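Side-chain contacts in polar amino acid ABC uptake transporter substrate binding protein (Streptococcus thermophilus LMG 18311, PDB 3HV1), which probably binds polar amino acids outside the cell membrane and hands them to an ABC transporter for uptake: residues E75-T80 with K95-F100; E102-N107 with Q228-L233; S137-F142 with V158-T163; D170-R175 with D197-M202; G237-I242 with D250-Q255. All blocks are in the same frame, centred on the assembly; numbering follows the deposited sequence.

The five contacts follow the two-lobed plan of periplasmic-type solute-binding proteins. Interaction 1 comes first along the chain and closes before interaction 2 opens. Interaction 2 joins 102-107 to the distant 228-233, and the loop it closes contains interactions 3 and 4, whose centres are about 16 Å apart and which a hydrogen bond from Tyr-161 to Asp-170 joins. Interaction 5 follows last, its centre about 7 Å from that of interaction 2; Leu-233 bonds to Phe-239 and Pro-103 to Thr-253 between them. Interactions 1 and 4 have centres about 41 Å apart, on opposite sides of the chain's centre. Interactions 1 to 4 reach one branched mixed sheet, whose strands 105-114 and 209-215 probably pass between the lobes.

Interaction 1: residues E75-T80 with K95-F100; sequences ELKNGT and KQSADF
Lys-77 and Ser-97 join the last turn of helix 72-78 to the loop leading into strand 99-100 through one side-chain hydrogen bond, with a small apolar contact beside it between Leu-76 and Ala-98. The ammonium NZ of Lys-77 donates to OG of Ser-97 over 2.9 Å. The lysine chain runs nearly straight as far as CD and then bends at its third torsion (chi3 -72°), a turn that brings CE as well as NZ alongside the serine: CE of Lys-77 stands 3.5 Å from OG of Ser-97. The serine is therefore met by the whole end of the chain, aliphatic and charged parts together.

The apolar half is a single meeting of methyl groups. CD2 of Leu-76 reaches CB of Ala-98 at 3.7 Å; with CG opposite the backbone N (chi1 -177°), the leucine extends from the helix toward the incoming strand. Both of these residues are buried, whereas Lys-77 is exposed, so the contact grades from the interior outward into a polar pair. Backbone groups on both sides have further partners: the carbonyl O of Leu-76 accepts from Arg-216, and that of Ala-98 from Lys-217, which also forms a salt bridge with Asp-99. Just after the helix, Gly-79 leaves helical angles with positive phi.

Helix 72-78 connects strands 61-66 and 83-84, both parallel to strand 22-27, and the contact sets this crossover helix against the approach to strand 99-100, in keeping with the alpha/beta lobes of type II periplasmic binding proteins.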
# COMPACT_ATOMS: atom_id res chain seq x y z
N GLU A 75 15.97 20.52 4.31
CA GLU A 75 17.27 19.96 3.97
C GLU A 75 17.18 19.15 2.68
O GLU A 75 18.08 19.20 1.84
CB GLU A 75 17.77 19.06 5.09
CG GLU A 75 18.25 19.80 6.32
CD GLU A 75 19.68 20.25 6.19
OE1 GLU A 75 20.58 19.40 6.30
OE2 GLU A 75 19.89 21.46 5.96
N LEU A 76 16.09 18.41 2.53
CA LEU A 76 15.87 17.58 1.35
C LEU A 76 15.66 18.41 0.09
O LEU A 76 16.25 18.14 -0.96
CB LEU A 76 14.65 16.68 1.58
CG LEU A 76 14.31 15.69 0.47
CD1 LEU A 76 15.45 14.71 0.26
CD2 LEU A 76 13.03 14.97 0.84
N LYS A 77 14.78 19.40 0.19
CA LYS A 77 14.50 20.26 -0.95
C LYS A 77 15.68 21.18 -1.25
O LYS A 77 15.89 21.57 -2.39
CB LYS A 77 13.23 21.07 -0.70
CG LYS A 77 11.96 20.22 -0.76
CD LYS A 77 10.69 21.04 -0.57
CE LYS A 77 10.52 21.52 0.86
NZ LYS A 77 9.19 22.15 1.06
N ASN A 78 16.46 21.51 -0.22
CA ASN A 78 17.63 22.38 -0.38
C ASN A 78 18.81 21.66 -1.02
O ASN A 78 19.72 22.29 -1.54
CB ASN A 78 18.08 22.95 0.96
CG ASN A 78 17.25 24.13 1.40
OD1 ASN A 78 16.40 24.61 0.66
ND2 ASN A 78 17.50 24.61 2.61
N GLY A 79 18.78 20.33 -0.96
CA GLY A 79 19.84 19.54 -1.53
C GLY A 79 20.93 19.25 -0.53
O GLY A 79 21.99 18.73 -0.89
N THR A 80 20.69 19.59 0.73
CA THR A 80 21.64 19.36 1.81
C THR A 80 21.71 17.86 2.11
O THR A 80 22.69 17.36 2.66
CB THR A 80 21.24 20.11 3.09
OG1 THR A 80 20.98 21.48 2.78
CG2 THR A 80 22.36 20.05 4.11
N LYS A 95 4.02 14.71 1.81
CA LYS A 95 3.88 14.41 0.39
C LYS A 95 3.97 15.68 -0.45
O LYS A 95 4.25 15.63 -1.64
CB LYS A 95 2.56 13.70 0.13
CG LYS A 95 2.50 12.29 0.71
CD LYS A 95 1.20 11.59 0.36
CE LYS A 95 1.09 11.35 -1.13
NZ LYS A 95 -0.11 10.54 -1.47
N GLN A 96 3.74 16.83 0.17
CA GLN A 96 3.83 18.09 -0.55
C GLN A 96 5.31 18.39 -0.80
O GLN A 96 5.64 19.13 -1.73
CB GLN A 96 3.20 19.23 0.25
CG GLN A 96 1.69 19.08 0.46
CD GLN A 96 0.91 19.01 -0.85
OE1 GLN A 96 1.03 18.04 -1.61
NE2 GLN A 96 0.10 20.02 -1.12
N SER A 97 6.18 17.80 0.01
CA SER A 97 7.62 18.02 -0.12
C SER A 97 8.42 16.83 -0.66
O SER A 97 9.57 17.00 -1.07
CB SER A 97 8.20 18.44 1.23
OG SER A 97 7.69 19.69 1.66
N ALA A 98 7.85 15.64 -0.67
CA ALA A 98 8.61 14.50 -1.16
C ALA A 98 7.82 13.30 -1.66
O ALA A 98 6.61 13.20 -1.46
CB ALA A 98 9.58 14.04 -0.06
N ASP A 99 8.54 12.40 -2.32
CA ASP A 99 7.98 11.16 -2.84
C ASP A 99 8.52 10.04 -1.95
O ASP A 99 9.67 10.10 -1.51
CB ASP A 99 8.39 10.93 -4.29
CG ASP A 99 7.44 11.59 -5.28
OD1 ASP A 99 6.45 12.21 -4.83
OD2 ASP A 99 7.69 11.49 -6.50
N PHE A 100 7.70 9.03 -1.70
CA PHE A 100 8.07 7.93 -0.81
C PHE A 100 8.29 6.57 -1.44
O PHE A 100 7.67 6.24 -2.45
CB PHE A 100 7.00 7.76 0.26
CG PHE A 100 6.98 8.85 1.28
CD1 PHE A 100 7.71 8.72 2.46
CD2 PHE A 100 6.25 10.02 1.07
CE1 PHE A 100 7.70 9.72 3.42
CE2 PHE A 100 6.23 11.03 2.02
CZ PHE A 100 6.96 10.88 3.20

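Interaction 2: residues E102-N107 with Q228-L233; sequences EPYMVN and QGFETL
The ring of Phe-230 receives CB of Tyr-104 over one face and the carbonyl O of Glu-102 at its edge, near the ring plane. CB of Tyr-104 lies 4.0 Å from the Phe-230 ring centroid and 19° off the ring normal, a CH-pi contact displaced somewhat toward the rim. At the edge, O of Glu-102 is 4.0 Å from CE2 of Phe-230. The two rings themselves meet at a slant: their planes are inclined at 51° and their centroids are 5.6 Å apart, which makes the pair neither a stack nor a T-shaped contact. The closest carbons are CD2 of Tyr-104 and CZ of Phe-230, at 3.8 Å. The backbone of Tyr-104 already directs CB toward the phenylalanine, and its first torsion (chi1 54°) then swings the ring until the CD2 side comes beside CZ of Phe-230.

In the fold this is helix-to-sheet packing, in which helix 220-236 is laid against the residues that lead into the long strand 105-114, across a sequence separation of more than 120 residues. The neighbouring strand 209-215 pairs with 105-114 in an antiparallel manner; two such adjoining strands commonly link the lobes in this family, so the contact probably lies close to the hinge.

Leu-50 of helix 46-56 packs on both side chains, and the Tyr-104 ring also meets Trp-85, while its hydroxyl makes a weak hydrogen bond to Asp-47. A polar tie runs beside the aromatic one, since the backbone N of Glu-102 is hydrogen-bonded to OD1 of Asn-227, the residue just before 228-233.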
# COMPACT_ATOMS: atom_id res chain seq x y z
N GLU A 102 8.12 2.41 -0.96
CA GLU A 102 7.10 1.56 -0.36
C GLU A 102 7.51 1.44 1.10
O GLU A 102 8.67 1.68 1.44
CB GLU A 102 7.12 0.18 -1.02
CG GLU A 102 6.72 0.19 -2.48
CD GLU A 102 5.38 0.85 -2.69
OE1 GLU A 102 4.44 0.51 -1.93
OE2 GLU A 102 5.25 1.69 -3.61
N PRO A 103 6.58 1.08 2.00
CA PRO A 103 6.96 0.94 3.42
C PRO A 103 7.79 -0.31 3.66
O PRO A 103 7.52 -1.35 3.06
CB PRO A 103 5.61 0.89 4.12
CG PRO A 103 4.72 0.21 3.10
CD PRO A 103 5.12 0.92 1.82
N TYR A 104 8.81 -0.22 4.51
CA TYR A 104 9.64 -1.40 4.77
C TYR A 104 9.33 -2.07 6.13
O TYR A 104 9.77 -3.19 6.39
CB TYR A 104 11.14 -1.04 4.66
CG TYR A 104 11.59 0.12 5.52
CD1 TYR A 104 12.05 -0.08 6.82
CD2 TYR A 104 11.53 1.44 5.05
CE1 TYR A 104 12.43 1.00 7.64
CE2 TYR A 104 11.91 2.52 5.85
CZ TYR A 104 12.35 2.29 7.15
OH TYR A 104 12.70 3.34 7.95
N MSE A 105 8.58 -1.38 6.98
CA MSE A 105 8.21 -1.96 8.26
C MSE A 105 7.09 -1.18 8.94
O MSE A 105 6.92 0.02 8.70
CB MSE A 105 9.42 -2.09 9.20
CG MSE A 105 9.58 -1.00 10.27
SE MSE A 105 10.79 -1.44 11.72
CE MSE A 105 9.56 -2.35 12.90
N VAL A 106 6.32 -1.87 9.78
CA VAL A 106 5.23 -1.23 10.48
C VAL A 106 5.52 -1.11 11.96
O VAL A 106 5.95 -2.06 12.60
CB VAL A 106 3.90 -2.00 10.31
CG1 VAL A 106 2.82 -1.36 11.18
CG2 VAL A 106 3.48 -1.99 8.86
N ASN A 107 5.29 0.08 12.48
CA ASN A 107 5.47 0.31 13.90
C ASN A 107 4.09 0.54 14.46
O ASN A 107 3.26 1.22 13.85
CB ASN A 107 6.36 1.51 14.17
CG ASN A 107 6.52 1.76 15.65
OD1 ASN A 107 6.70 0.82 16.43
ND2 ASN A 107 6.45 3.03 16.05
N GLN A 228 13.40 -1.76 -5.13
CA GLN A 228 13.98 -2.98 -5.68
C GLN A 228 15.05 -3.51 -4.72
O GLN A 228 15.22 -4.71 -4.56
CB GLN A 228 14.63 -2.69 -7.04
CG GLN A 228 13.64 -2.35 -8.14
CD GLN A 228 14.33 -1.94 -9.44
OE1 GLN A 228 15.29 -2.59 -9.88
NE2 GLN A 228 13.85 -0.87 -10.06
N GLY A 229 15.77 -2.59 -4.09
CA GLY A 229 16.80 -2.99 -3.14
C GLY A 229 16.21 -3.78 -1.99
O GLY A 229 16.74 -4.82 -1.61
N PHE A 230 15.10 -3.30 -1.44
CA PHE A 230 14.44 -4.01 -0.34
C PHE A 230 14.11 -5.43 -0.78
O PHE A 230 14.38 -6.39 -0.06
CB PHE A 230 13.12 -3.34 0.06
CG PHE A 230 13.27 -1.98 0.67
CD1 PHE A 230 14.41 -1.63 1.39
CD2 PHE A 230 12.23 -1.05 0.58
CE1 PHE A 230 14.52 -0.38 2.01
CE2 PHE A 230 12.33 0.20 1.20
CZ PHE A 230 13.47 0.53 1.91
N GLU A 231 13.52 -5.55 -1.96
CA GLU A 231 13.14 -6.85 -2.47
C GLU A 231 14.33 -7.76 -2.65
O GLU A 231 14.28 -8.94 -2.31
CB GLU A 231 12.40 -6.71 -3.80
CG GLU A 231 11.10 -5.92 -3.70
CD GLU A 231 10.32 -5.96 -5.00
OE1 GLU A 231 9.97 -7.08 -5.45
OE2 GLU A 231 10.05 -4.88 -5.57
N THR A 232 15.42 -7.21 -3.18
CA THR A 232 16.63 -7.97 -3.39
C THR A 232 17.20 -8.50 -2.07
O THR A 232 17.61 -9.66 -1.99
CB THR A 232 17.69 -7.13 -4.13
OG1 THR A 232 17.16 -6.72 -5.40
CG2 THR A 232 18.95 -7.92 -4.36
N LEU A 233 17.23 -7.64 -1.05
CA LEU A 233 17.76 -8.03 0.26
C LEU A 233 16.88 -9.08 0.93
O LEU A 233 17.39 -9.93 1.65
CB LEU A 233 17.88 -6.80 1.17
CG LEU A 233 18.84 -5.72 0.66
CD1 LEU A 233 18.79 -4.51 1.61
CD2 LEU A 233 20.24 -6.29 0.60

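Interaction 3: residues S137-F142 with V158-T163; sequences SGYDAF and VVQYST
Segment 137-142 of helix 137-144 runs almost antiparallel to strand 158-161, at 162° between their directions, with the axes approaching to 10.7 Å. Val-158 bridges the two by dividing its methyl groups between two aromatic rings. CG1 of Val-158 sits over the middle of the Phe-142 ring, 3.3 Å from the centroid and 11° off the normal, a tight CH-pi contact. CG2 of Val-158 instead comes to the edge of Tyr-139, where CD1 is 3.9 Å away. Tyr-139 and Phe-142 share a trans first torsion and so leave the helix in comparable fashion, three residues, just under a turn, apart.

This is the return of a beta-alpha-beta unit: strand 130-133 leads into helix 137-144, which covers the sheet before the chain comes back as strand 158-161, parallel to the first. Leu-130 of the first strand touches both Phe-142 and Val-158, extending the apolar layer beneath the helix.

Further along the strand, the amide of Gln-160 sits over the CE1 side of one face of Tyr-139, near the rim, the two planes 33° apart. Its NE2 comes nearest, 3.1 Å from CE1 of Tyr-139, while OE1 of Gln-160 stays farther out, 4.0 Å from that carbon. NE2 of Gln-160 also lies 3.2 Å from OH of Tyr-139, but the angle is too poor for a hydrogen bond, and the amide meets the ring by packing.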
# COMPACT_ATOMS: atom_id res chain seq x y z
N SER A 137 3.13 7.65 22.74
CA SER A 137 2.00 7.54 21.82
C SER A 137 1.03 6.49 22.33
O SER A 137 -0.17 6.55 22.06
CB SER A 137 2.51 7.17 20.42
OG SER A 137 3.42 6.09 20.49
N GLY A 138 1.55 5.51 23.07
CA GLY A 138 0.69 4.47 23.62
C GLY A 138 -0.26 5.02 24.66
O GLY A 138 -1.43 4.64 24.71
N TYR A 139 0.24 5.91 25.51
CA TYR A 139 -0.58 6.52 26.55
C TYR A 139 -1.81 7.16 25.91
O TYR A 139 -2.94 6.87 26.28
CB TYR A 139 0.24 7.57 27.30
CG TYR A 139 -0.52 8.27 28.41
CD1 TYR A 139 -0.94 7.56 29.55
CD2 TYR A 139 -0.84 9.62 28.32
CE1 TYR A 139 -1.65 8.19 30.56
CE2 TYR A 139 -1.56 10.26 29.33
CZ TYR A 139 -1.96 9.54 30.45
OH TYR A 139 -2.68 10.16 31.45
N ASP A 140 -1.57 8.02 24.92
CA ASP A 140 -2.65 8.71 24.22
C ASP A 140 -3.59 7.75 23.49
O ASP A 140 -4.80 7.99 23.44
CB ASP A 140 -2.07 9.71 23.23
CG ASP A 140 -1.66 11.01 23.89
OD1 ASP A 140 -0.89 10.98 24.87
OD2 ASP A 140 -2.12 12.08 23.42
N ALA A 141 -3.04 6.69 22.93
CA ALA A 141 -3.84 5.71 22.20
C ALA A 141 -4.72 4.93 23.16
O ALA A 141 -5.86 4.58 22.84
CB ALA A 141 -2.92 4.76 21.43
N PHE A 142 -4.18 4.65 24.34
CA PHE A 142 -4.90 3.92 25.36
C PHE A 142 -6.20 4.64 25.70
O PHE A 142 -7.25 4.02 25.82
CB PHE A 142 -4.05 3.80 26.62
CG PHE A 142 -4.73 3.12 27.76
CD1 PHE A 142 -4.93 1.74 27.75
CD2 PHE A 142 -5.16 3.85 28.87
CE1 PHE A 142 -5.54 1.10 28.82
CE2 PHE A 142 -5.77 3.21 29.95
CZ PHE A 142 -5.96 1.84 29.93
N VAL A 158 -3.78 3.24 33.42
CA VAL A 158 -2.46 2.67 33.15
C VAL A 158 -1.43 3.30 34.06
O VAL A 158 -1.45 4.51 34.31
CB VAL A 158 -2.01 2.90 31.70
CG1 VAL A 158 -2.76 1.96 30.78
CG2 VAL A 158 -2.23 4.35 31.31
N VAL A 159 -0.54 2.47 34.58
CA VAL A 159 0.52 2.93 35.45
C VAL A 159 1.59 3.52 34.52
O VAL A 159 2.12 2.83 33.65
CB VAL A 159 1.12 1.77 36.25
CG1 VAL A 159 2.15 2.28 37.24
CG2 VAL A 159 0.01 1.03 36.98
N GLN A 160 1.88 4.80 34.70
CA GLN A 160 2.87 5.46 33.86
C GLN A 160 4.29 5.31 34.40
O GLN A 160 4.51 5.34 35.61
CB GLN A 160 2.54 6.94 33.69
CG GLN A 160 1.26 7.19 32.91
CD GLN A 160 1.06 8.66 32.59
OE1 GLN A 160 1.91 9.29 31.96
NE2 GLN A 160 -0.07 9.21 33.03
N TYR A 161 5.23 5.13 33.49
CA TYR A 161 6.63 4.98 33.84
C TYR A 161 7.44 5.99 33.05
O TYR A 161 7.14 6.27 31.90
CB TYR A 161 7.09 3.56 33.53
CG TYR A 161 6.52 2.52 34.46
CD1 TYR A 161 7.24 2.09 35.57
CD2 TYR A 161 5.25 1.98 34.24
CE1 TYR A 161 6.71 1.14 36.45
CE2 TYR A 161 4.72 1.02 35.10
CZ TYR A 161 5.45 0.60 36.20
OH TYR A 161 4.94 -0.36 37.05
N SER A 162 8.47 6.54 33.68
CA SER A 162 9.32 7.52 33.02
C SER A 162 10.21 6.87 31.98
O SER A 162 10.39 7.41 30.88
CB SER A 162 10.18 8.25 34.06
OG SER A 162 9.38 8.95 34.98
N THR A 163 10.76 5.71 32.32
CA THR A 163 11.65 4.99 31.41
C THR A 163 11.15 3.58 31.14
O THR A 163 10.44 2.99 31.96
CB THR A 163 13.07 4.90 31.98
OG1 THR A 163 13.04 4.16 33.21
CG2 THR A 163 13.63 6.29 32.26

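Interaction 4: residues D170-R175 with D197-M202; sequences DLNSGR and DQYNVM
Asn-172 and Tyr-199 supply the polar side of this contact. OH of Tyr-199 donates to OD1 of Asn-172, which approaches at the ring edge and in the ring plane; the modelled separation of 2.4 Å is so short that its exact value is doubtful. The two side chains cross at roughly a right angle, with the amide turned 46° from the ring plane. One water completes the polar group: it accepts from ND2 of Asn-172 at 3.1 Å and donates to OH of Tyr-199 at 2.9 Å. The water thus offers a second route between amide and phenol, and together the two would limit rotation of the amide.

The last turn of helix 164-173 lies against strand 199-203, which pairs with strand 105-114 in the mixed sheet. This is helix-on-sheet packing within an alpha/beta lobe, as in solute-binding proteins of this family. Lys-114 of strand 105-114 donates to the backbone O of Asn-172.

The apolar side is Leu-171, whose CD2 stands 4.0 Å from CE1 of Tyr-199 and approaches the ring obliquely. Leu-190 of helix 183-192 also packs on Tyr-199.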
# COMPACT_ATOMS: atom_id res chain seq x y z
N ASP A 170 9.30 -3.69 36.63
CA ASP A 170 8.03 -4.02 37.24
C ASP A 170 7.29 -5.14 36.52
O ASP A 170 6.55 -5.90 37.15
CB ASP A 170 7.15 -2.76 37.32
CG ASP A 170 7.60 -1.81 38.42
OD1 ASP A 170 8.66 -2.05 39.03
OD2 ASP A 170 6.88 -0.82 38.67
N LEU A 171 7.46 -5.25 35.21
CA LEU A 171 6.80 -6.33 34.48
C LEU A 171 7.47 -7.64 34.90
O LEU A 171 6.79 -8.64 35.09
CB LEU A 171 6.94 -6.15 32.95
CG LEU A 171 6.18 -7.15 32.08
CD1 LEU A 171 4.67 -6.90 32.20
CD2 LEU A 171 6.60 -7.01 30.62
N ASN A 172 8.79 -7.62 35.04
CA ASN A 172 9.53 -8.83 35.44
C ASN A 172 9.23 -9.30 36.86
O ASN A 172 9.23 -10.50 37.14
CB ASN A 172 11.04 -8.61 35.29
CG ASN A 172 11.47 -8.46 33.85
OD1 ASN A 172 10.82 -8.99 32.95
ND2 ASN A 172 12.57 -7.75 33.61
N SER A 173 8.96 -8.35 37.76
CA SER A 173 8.68 -8.67 39.15
C SER A 173 7.21 -9.01 39.38
O SER A 173 6.85 -9.53 40.43
CB SER A 173 9.04 -7.48 40.05
OG SER A 173 8.05 -6.47 39.94
N GLY A 174 6.36 -8.69 38.40
CA GLY A 174 4.95 -8.97 38.54
C GLY A 174 4.15 -7.76 39.00
O GLY A 174 2.93 -7.82 39.11
N ARG A 175 4.85 -6.67 39.28
CA ARG A 175 4.19 -5.44 39.72
C ARG A 175 3.04 -5.14 38.76
O ARG A 175 1.94 -4.81 39.19
CB ARG A 175 5.18 -4.28 39.70
CG ARG A 175 5.47 -3.68 41.06
CD ARG A 175 4.27 -2.91 41.58
NE ARG A 175 4.67 -1.65 42.18
CZ ARG A 175 5.53 -1.55 43.20
NH1 ARG A 175 6.07 -2.64 43.73
NH2 ARG A 175 5.85 -0.35 43.67
N ASP A 197 12.46 -14.13 23.73
CA ASP A 197 11.65 -15.35 23.77
C ASP A 197 11.00 -15.68 25.10
O ASP A 197 10.40 -16.74 25.25
CB ASP A 197 12.45 -16.56 23.26
CG ASP A 197 13.76 -16.75 23.97
OD1 ASP A 197 13.93 -16.19 25.08
OD2 ASP A 197 14.62 -17.47 23.42
N GLN A 198 11.12 -14.79 26.08
CA GLN A 198 10.47 -15.01 27.36
C GLN A 198 9.23 -14.12 27.46
O GLN A 198 8.56 -14.08 28.49
CB GLN A 198 11.43 -14.70 28.52
CG GLN A 198 12.55 -15.72 28.66
CD GLN A 198 13.53 -15.38 29.78
OE1 GLN A 198 13.16 -15.34 30.95
NE2 GLN A 198 14.77 -15.13 29.41
N TYR A 199 8.91 -13.42 26.37
CA TYR A 199 7.76 -12.50 26.36
C TYR A 199 6.83 -12.68 25.17
O TYR A 199 7.26 -13.09 24.10
CB TYR A 199 8.24 -11.05 26.31
CG TYR A 199 9.11 -10.65 27.46
CD1 TYR A 199 8.55 -10.06 28.59
CD2 TYR A 199 10.48 -10.91 27.43
CE1 TYR A 199 9.35 -9.73 29.68
CE2 TYR A 199 11.28 -10.59 28.51
CZ TYR A 199 10.71 -10.00 29.63
OH TYR A 199 11.50 -9.68 30.70
N ASN A 200 5.57 -12.32 25.39
CA ASN A 200 4.57 -12.32 24.32
C ASN A 200 4.56 -10.84 23.92
O ASN A 200 4.32 -9.99 24.76
CB ASN A 200 3.18 -12.66 24.86
CG ASN A 200 3.05 -14.09 25.33
OD1 ASN A 200 2.47 -14.36 26.38
ND2 ASN A 200 3.59 -15.02 24.55
N VAL A 201 4.84 -10.56 22.65
CA VAL A 201 4.83 -9.19 22.16
C VAL A 201 3.76 -9.22 21.09
O VAL A 201 3.99 -9.72 19.98
CB VAL A 201 6.17 -8.82 21.53
CG1 VAL A 201 6.17 -7.34 21.15
CG2 VAL A 201 7.29 -9.14 22.51
N MSE A 202 2.60 -8.71 21.46
CA MSE A 202 1.43 -8.75 20.60
C MSE A 202 0.91 -7.41 20.11
O MSE A 202 0.89 -6.43 20.86
CB MSE A 202 0.30 -9.44 21.38
CG MSE A 202 0.76 -10.68 22.17
SE MSE A 202 -0.38 -11.25 23.59
CE MSE A 202 0.26 -10.15 25.01
O HOH W 1 14.20 -8.75 31.16

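Interaction 5: residues G237-I242 with D250-Q255; sequences GEFQKI and DVATDQ
OD1 of Asp-250 accepts from the backbone N of Ala-252 at 3.0 Å, a nearly straight bond with an N-H...O angle of 162°, and this Asx turn bends the chain against Phe-239. The donor comes from above the carboxylate plane, 39° out of it. The other carboxylate oxygen, OD2, is hydrogen-bonded to the hydroxyl of Tyr-234, so both oxygens of Asp-250 are engaged and the group is held from two directions.

Phe-239 uses one edge atom, CE2, for most of the meeting. A first torsion of -170° turns the ring away from its own backbone N and out to the loop, bringing CE2 of Phe-239 to 3.7 Å from CB of Ala-252, which approaches obliquely, and to 4.2 Å from CG2 of Val-251, which lies near the ring plane at the edge. OD1 of Asp-250 is merely nearby, 4.3 Å from CE2 of Phe-239. One residue on, CG of Gln-240 lies 4.2 Å from OD2 of Asp-250, a contact of the aliphatic part of the side chain; the amide end is spent on the backbone O of Tyr-234, to which NE2 donates. Tyr-234 thus supplies a polar partner to a side chain of each segment.

The turn follows helix 238-247 and folds back beside its first residues. Phe-239 packs on Leu-233 and Tyr-234 of helix 220-236 and on Leu-50 of helix 46-56, while Thr-253, just past the turn, hydrogen-bonds to the carbonyl O of Pro-103 near the start of strand 105-114.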
# COMPACT_ATOMS: atom_id res chain seq x y z
N GLY A 237 18.22 -12.89 1.70
CA GLY A 237 18.35 -13.11 3.14
C GLY A 237 18.94 -12.00 3.99
O GLY A 237 18.86 -12.05 5.22
N GLU A 238 19.52 -10.99 3.36
CA GLU A 238 20.12 -9.91 4.14
C GLU A 238 19.11 -9.10 4.95
O GLU A 238 19.41 -8.69 6.07
CB GLU A 238 20.94 -8.98 3.25
CG GLU A 238 22.27 -9.56 2.80
CD GLU A 238 23.09 -10.16 3.94
OE1 GLU A 238 23.21 -9.50 5.00
OE2 GLU A 238 23.61 -11.28 3.77
N PHE A 239 17.93 -8.85 4.39
CA PHE A 239 16.93 -8.07 5.12
C PHE A 239 16.60 -8.80 6.42
O PHE A 239 16.57 -8.20 7.50
CB PHE A 239 15.64 -7.92 4.31
CG PHE A 239 14.66 -6.93 4.90
CD1 PHE A 239 14.54 -5.65 4.37
CD2 PHE A 239 13.91 -7.26 6.04
CE1 PHE A 239 13.69 -4.70 4.95
CE2 PHE A 239 13.06 -6.32 6.63
CZ PHE A 239 12.95 -5.04 6.08
N GLN A 240 16.37 -10.10 6.31
CA GLN A 240 16.03 -10.92 7.47
C GLN A 240 17.13 -10.88 8.51
O GLN A 240 16.84 -10.86 9.71
CB GLN A 240 15.76 -12.36 7.04
CG GLN A 240 14.54 -12.51 6.13
CD GLN A 240 14.89 -12.37 4.66
OE1 GLN A 240 15.71 -11.53 4.27
NE2 GLN A 240 14.26 -13.19 3.82
N LYS A 241 18.38 -10.86 8.07
CA LYS A 241 19.49 -10.81 9.02
C LYS A 241 19.50 -9.50 9.80
O LYS A 241 19.68 -9.48 11.02
CB LYS A 241 20.82 -10.97 8.30
CG LYS A 241 21.15 -12.40 7.88
CD LYS A 241 22.53 -12.49 7.23
CE LYS A 241 23.64 -12.00 8.16
NZ LYS A 241 23.61 -10.52 8.39
N ILE A 242 19.33 -8.40 9.08
CA ILE A 242 19.33 -7.09 9.69
C ILE A 242 18.16 -6.95 10.65
O ILE A 242 18.33 -6.49 11.78
CB ILE A 242 19.24 -6.00 8.60
CG1 ILE A 242 20.50 -6.07 7.72
CG2 ILE A 242 19.11 -4.64 9.25
CD1 ILE A 242 20.44 -5.19 6.50
N ASP A 250 11.34 -10.88 11.99
CA ASP A 250 11.28 -10.37 10.63
C ASP A 250 10.18 -9.31 10.52
O ASP A 250 8.98 -9.62 10.59
CB ASP A 250 10.98 -11.54 9.68
CG ASP A 250 10.86 -11.12 8.23
OD1 ASP A 250 11.06 -9.92 7.93
OD2 ASP A 250 10.56 -12.00 7.39
N VAL A 251 10.58 -8.05 10.34
CA VAL A 251 9.61 -6.96 10.26
C VAL A 251 9.21 -6.55 8.84
O VAL A 251 8.49 -5.58 8.66
CB VAL A 251 10.14 -5.71 10.99
CG1 VAL A 251 10.52 -6.07 12.42
CG2 VAL A 251 11.34 -5.14 10.24
N ALA A 252 9.66 -7.29 7.85
CA ALA A 252 9.35 -6.96 6.47
C ALA A 252 7.86 -6.84 6.17
O ALA A 252 7.07 -7.67 6.59
CB ALA A 252 9.97 -8.00 5.54
N THR A 253 7.50 -5.79 5.44
CA THR A 253 6.13 -5.57 5.03
C THR A 253 5.89 -6.46 3.82
O THR A 253 6.84 -6.97 3.23
CB THR A 253 5.89 -4.12 4.58
OG1 THR A 253 6.85 -3.80 3.56
CG2 THR A 253 6.03 -3.14 5.75
N ASP A 254 4.64 -6.66 3.45
CA ASP A 254 4.35 -7.47 2.28
C ASP A 254 5.01 -6.88 1.03
O ASP A 254 5.44 -7.62 0.15
CB ASP A 254 2.84 -7.59 2.08
CG ASP A 254 2.19 -8.49 3.12
OD1 ASP A 254 2.87 -9.42 3.61
OD2 ASP A 254 1.00 -8.28 3.44
N GLN A 255 5.12 -5.56 0.96
CA GLN A 255 5.76 -4.93 -0.20
C GLN A 255 7.22 -5.36 -0.32
O GLN A 255 7.70 -5.69 -1.41
CB GLN A 255 5.67 -3.40 -0.12
CG GLN A 255 4.26 -2.86 -0.33
CD GLN A 255 3.54 -2.58 0.96
OE1 GLN A 255 3.75 -3.25 1.97
NE2 GLN A 255 2.68 -1.57 0.94